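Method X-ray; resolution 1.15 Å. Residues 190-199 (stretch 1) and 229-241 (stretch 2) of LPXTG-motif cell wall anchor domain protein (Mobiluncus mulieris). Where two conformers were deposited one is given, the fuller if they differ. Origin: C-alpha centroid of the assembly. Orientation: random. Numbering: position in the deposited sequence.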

# COMPACT_ATOMS: atom_id res chain seq x y z
N PRO A 190 -11.47 7.86 -41.27
CA PRO A 190 -11.34 6.70 -40.36
C PRO A 190 -9.90 6.21 -40.19
O PRO A 190 -9.64 5.36 -39.35
CB PRO A 190 -12.18 5.60 -41.01
CG PRO A 190 -12.90 6.24 -42.14
CD PRO A 190 -12.26 7.55 -42.47
N GLU A 191 -8.98 6.75 -40.99
CA GLU A 191 -7.56 6.41 -40.87
C GLU A 191 -6.76 7.43 -40.09
O GLU A 191 -5.60 7.19 -39.75
CB GLU A 191 -6.95 6.21 -42.25
CG GLU A 191 -7.50 5.01 -43.00
CD GLU A 191 -7.34 3.70 -42.24
OE1 GLU A 191 -6.32 3.53 -41.52
OE2 GLU A 191 -8.23 2.84 -42.35
N ALA A 192 -7.36 8.56 -39.74
CA ALA A 192 -6.66 9.56 -38.97
C ALA A 192 -6.25 8.95 -37.63
O ALA A 192 -7.02 8.21 -37.01
CB ALA A 192 -7.53 10.79 -38.75
N SER A 193 -5.03 9.25 -37.21
CA SER A 193 -4.43 8.69 -36.02
C SER A 193 -3.95 9.79 -35.10
O SER A 193 -3.15 10.62 -35.51
CB SER A 193 -3.26 7.82 -36.44
OG SER A 193 -2.52 7.33 -35.35
N TYR A 194 -4.48 9.83 -33.89
CA TYR A 194 -4.27 10.93 -32.97
C TYR A 194 -3.36 10.47 -31.83
O TYR A 194 -3.67 9.51 -31.13
CB TYR A 194 -5.63 11.42 -32.45
CG TYR A 194 -6.60 11.84 -33.57
CD1 TYR A 194 -6.46 13.08 -34.20
CD2 TYR A 194 -7.54 10.95 -34.07
CE1 TYR A 194 -7.32 13.46 -35.23
CE2 TYR A 194 -8.44 11.35 -35.10
CZ TYR A 194 -8.25 12.58 -35.69
OH TYR A 194 -9.09 13.04 -36.72
N LYS A 195 -2.25 11.18 -31.68
CA LYS A 195 -1.20 10.76 -30.77
C LYS A 195 -1.35 11.42 -29.41
O LYS A 195 -1.50 12.64 -29.32
CB LYS A 195 0.16 11.12 -31.32
CG LYS A 195 1.31 10.69 -30.43
CD LYS A 195 2.63 11.18 -30.98
CE LYS A 195 3.76 11.01 -29.98
NZ LYS A 195 5.07 11.35 -30.60
N PHE A 196 -1.27 10.60 -28.36
CA PHE A 196 -1.40 11.05 -27.00
C PHE A 196 -0.25 10.55 -26.14
O PHE A 196 0.33 9.48 -26.38
CB PHE A 196 -2.69 10.55 -26.37
CG PHE A 196 -3.91 11.25 -26.90
CD1 PHE A 196 -4.36 12.42 -26.31
CD2 PHE A 196 -4.58 10.76 -28.01
CE1 PHE A 196 -5.48 13.08 -26.81
CE2 PHE A 196 -5.69 11.42 -28.52
CZ PHE A 196 -6.14 12.57 -27.90
N THR A 197 0.04 11.34 -25.12
CA THR A 197 0.95 10.96 -24.04
C THR A 197 0.26 11.21 -22.73
O THR A 197 -0.23 12.32 -22.48
CB THR A 197 2.26 11.76 -24.13
OG1 THR A 197 2.80 11.61 -25.43
CG2 THR A 197 3.27 11.28 -23.12
N VAL A 198 0.13 10.17 -21.91
CA VAL A 198 -0.51 10.26 -20.61
C VAL A 198 0.59 10.05 -19.57
O VAL A 198 1.39 9.05 -19.65
CB VAL A 198 -1.58 9.17 -20.46
CG1 VAL A 198 -2.12 9.10 -19.04
CG2 VAL A 198 -2.71 9.45 -21.44
N LYS A 199 0.71 10.94 -18.61
CA LYS A 199 1.74 10.86 -17.58
C LYS A 199 1.07 10.97 -16.24
O LYS A 199 0.16 11.80 -16.05
CB LYS A 199 2.69 12.02 -17.74
CG LYS A 199 3.45 12.02 -19.05
CD LYS A 199 4.46 13.16 -19.08
CE LYS A 199 5.29 13.11 -20.34
NZ LYS A 199 6.27 14.22 -20.42
N THR A 229 -1.60 13.90 -16.49
CA THR A 229 -1.67 14.82 -17.61
C THR A 229 -1.90 14.02 -18.88
O THR A 229 -1.41 12.90 -19.06
CB THR A 229 -0.43 15.72 -17.73
OG1 THR A 229 0.75 14.93 -17.93
CG2 THR A 229 -0.25 16.56 -16.47
N ILE A 230 -2.69 14.63 -19.77
CA ILE A 230 -2.96 14.08 -21.09
C ILE A 230 -2.51 15.15 -22.07
O ILE A 230 -2.96 16.31 -21.99
CB ILE A 230 -4.49 13.83 -21.26
CG1 ILE A 230 -5.01 12.88 -20.19
CG2 ILE A 230 -4.79 13.26 -22.63
CD1 ILE A 230 -6.51 12.89 -20.04
N SER A 231 -1.70 14.77 -23.05
CA SER A 231 -1.13 15.68 -24.03
C SER A 231 -1.36 15.10 -25.40
O SER A 231 -0.89 13.99 -25.69
CB SER A 231 0.39 15.82 -23.83
OG SER A 231 0.71 16.24 -22.52
N GLU A 232 -2.07 15.83 -26.26
CA GLU A 232 -2.25 15.42 -27.64
C GLU A 232 -1.22 16.10 -28.53
O GLU A 232 -0.88 17.25 -28.33
CB GLU A 232 -3.65 15.81 -28.14
CG GLU A 232 -3.99 15.14 -29.46
CD GLU A 232 -5.40 15.41 -29.93
OE1 GLU A 232 -6.26 15.84 -29.12
OE2 GLU A 232 -5.62 15.14 -31.12
N ASP A 233 -0.76 15.39 -29.56
CA ASP A 233 -0.01 16.02 -30.63
C ASP A 233 -0.97 16.75 -31.55
O ASP A 233 -1.45 16.21 -32.55
CB ASP A 233 0.81 14.96 -31.39
CG ASP A 233 1.69 15.55 -32.48
OD1 ASP A 233 1.61 16.76 -32.80
OD2 ASP A 233 2.51 14.77 -33.02
N VAL A 234 -1.22 18.01 -31.23
CA VAL A 234 -2.25 18.78 -31.93
C VAL A 234 -1.81 19.06 -33.36
O VAL A 234 -2.63 18.97 -34.29
CB VAL A 234 -2.63 20.08 -31.19
CG1 VAL A 234 -3.66 20.86 -32.00
CG2 VAL A 234 -3.17 19.78 -29.81
N GLN A 235 -0.54 19.38 -33.56
CA GLN A 235 -0.08 19.69 -34.91
C GLN A 235 -0.22 18.47 -35.81
O GLN A 235 -0.58 18.60 -36.98
CB GLN A 235 1.38 20.17 -34.92
CG GLN A 235 1.85 20.69 -36.26
CD GLN A 235 1.06 21.90 -36.73
OE1 GLN A 235 1.00 22.91 -36.04
NE2 GLN A 235 0.46 21.79 -37.91
N GLY A 236 0.03 17.28 -35.26
CA GLY A 236 -0.17 16.05 -36.01
C GLY A 236 -1.63 15.88 -36.44
O GLY A 236 -1.90 15.40 -37.53
N ALA A 237 -2.56 16.23 -35.55
CA ALA A 237 -3.98 16.20 -35.88
C ALA A 237 -4.34 17.22 -36.98
O ALA A 237 -5.01 16.87 -37.95
CB ALA A 237 -4.80 16.45 -34.63
N VAL A 238 -3.85 18.45 -36.82
CA VAL A 238 -4.03 19.53 -37.80
C VAL A 238 -3.48 19.12 -39.17
O VAL A 238 -4.11 19.38 -40.19
CB VAL A 238 -3.37 20.83 -37.32
CG1 VAL A 238 -3.30 21.90 -38.41
CG2 VAL A 238 -4.11 21.37 -36.11
N ASN A 239 -2.30 18.49 -39.19
CA ASN A 239 -1.72 18.07 -40.45
C ASN A 239 -2.59 17.08 -41.22
O ASN A 239 -2.67 17.15 -42.45
CB ASN A 239 -0.32 17.48 -40.22
CG ASN A 239 0.69 18.51 -39.81
OD1 ASN A 239 0.48 19.72 -39.97
ND2 ASN A 239 1.82 18.05 -39.29
N GLN A 240 -3.24 16.17 -40.50
CA GLN A 240 -4.11 15.17 -41.10
C GLN A 240 -5.46 15.77 -41.55
O GLN A 240 -5.94 15.43 -42.62
CB GLN A 240 -4.33 14.03 -40.13
CG GLN A 240 -3.07 13.21 -39.89
CD GLN A 240 -3.26 12.21 -38.79
OE1 GLN A 240 -3.68 11.08 -39.04
NE2 GLN A 240 -3.02 12.63 -37.54
N ALA A 241 -6.08 16.62 -40.73
CA ALA A 241 -7.39 17.20 -41.04
C ALA A 241 -7.33 18.36 -42.01
O ALA A 241 -8.34 18.66 -42.65
CB ALA A 241 -8.04 17.65 -39.75
O HOH W 1 -1.94 13.48 -33.36
O HOH W 2 4.66 13.82 -31.59
O HOH W 3 0.98 14.23 -20.62
O HOH W 4 1.54 13.32 -27.44

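The most unusual feature of this contact is a glutamine side chain that continues the pairing of two strands after one of them has become a helix. Gln240, on the helix of stretch 2, presents its amide to the backbone of Ser193. Ser193 N donates to Gln240 OE1 at 2.9 Å, and Gln240 NE2 donates to Ser193 O, also at 2.9 Å. The amide thus does what a neighbouring strand would do, giving and accepting at one residue. The second NE2 hydrogen is used as well: Gln240 NE2 donates to Gly236 O at 3.0 Å, which ties the side chain back to its own helix. Glutamine suits this place because it carries both a donor and an acceptor at the end of a side chain long enough to reach the strand.

Further along, the strands run antiparallel. Thr197 pairs with Ser231: Thr197 N to Ser231 O and Ser231 N to Thr197 O are both 2.9 Å. Lys199 pairs with Thr229 in the same way, with Lys199 N to Thr229 O at 2.9 Å and Thr229 N to Lys199 O at 2.8 Å. The ladder ends with Asp233 N donating to Lys195 O at 2.9 Å. Water 1 then fills a gap, accepting from Lys195 N and donating to Asp233 O.

Asp233 also starts the helix. Its OD1 accepts from Gly236 N at 3.0 Å, an N-terminal cap. Its OD2 accepts from water 2, which in turn accepts from Lys195 NZ. The fully extended lysine therefore reaches the aspartate through water.

Phe196, Val198, Ile230 and Glu232 share one face of the sheet, and all are buried. Phe196 CD1 lies 3.8 Å from Ile230 CG2, and Val198 CG2 lies 4.3 Å from Ile230 CG1. Glu232 is buried despite its charge, and its aliphatic part is put to use: Glu232 CG sits over the Phe196 ring, 4.0 Å from the ring centroid. Nearby, Tyr194 meets the helix at Ala237, whose CB lies at the ring edge, 3.8 Å from Tyr194 CD1. The small alanine lets helix and ring come close.

The other face carries Thr197, Lys199, Thr229 and Ser231, and is more polar and more open. Water 3 binds Thr197 O, Thr229 OG1 and Ser231 OG. Water 4 links Thr197 OG1 to Ser231 O. Short hydroxyl side chains suit this face, since they can hold water close to the backbone. In all, the contact buries 683 Å², summed over both stretches.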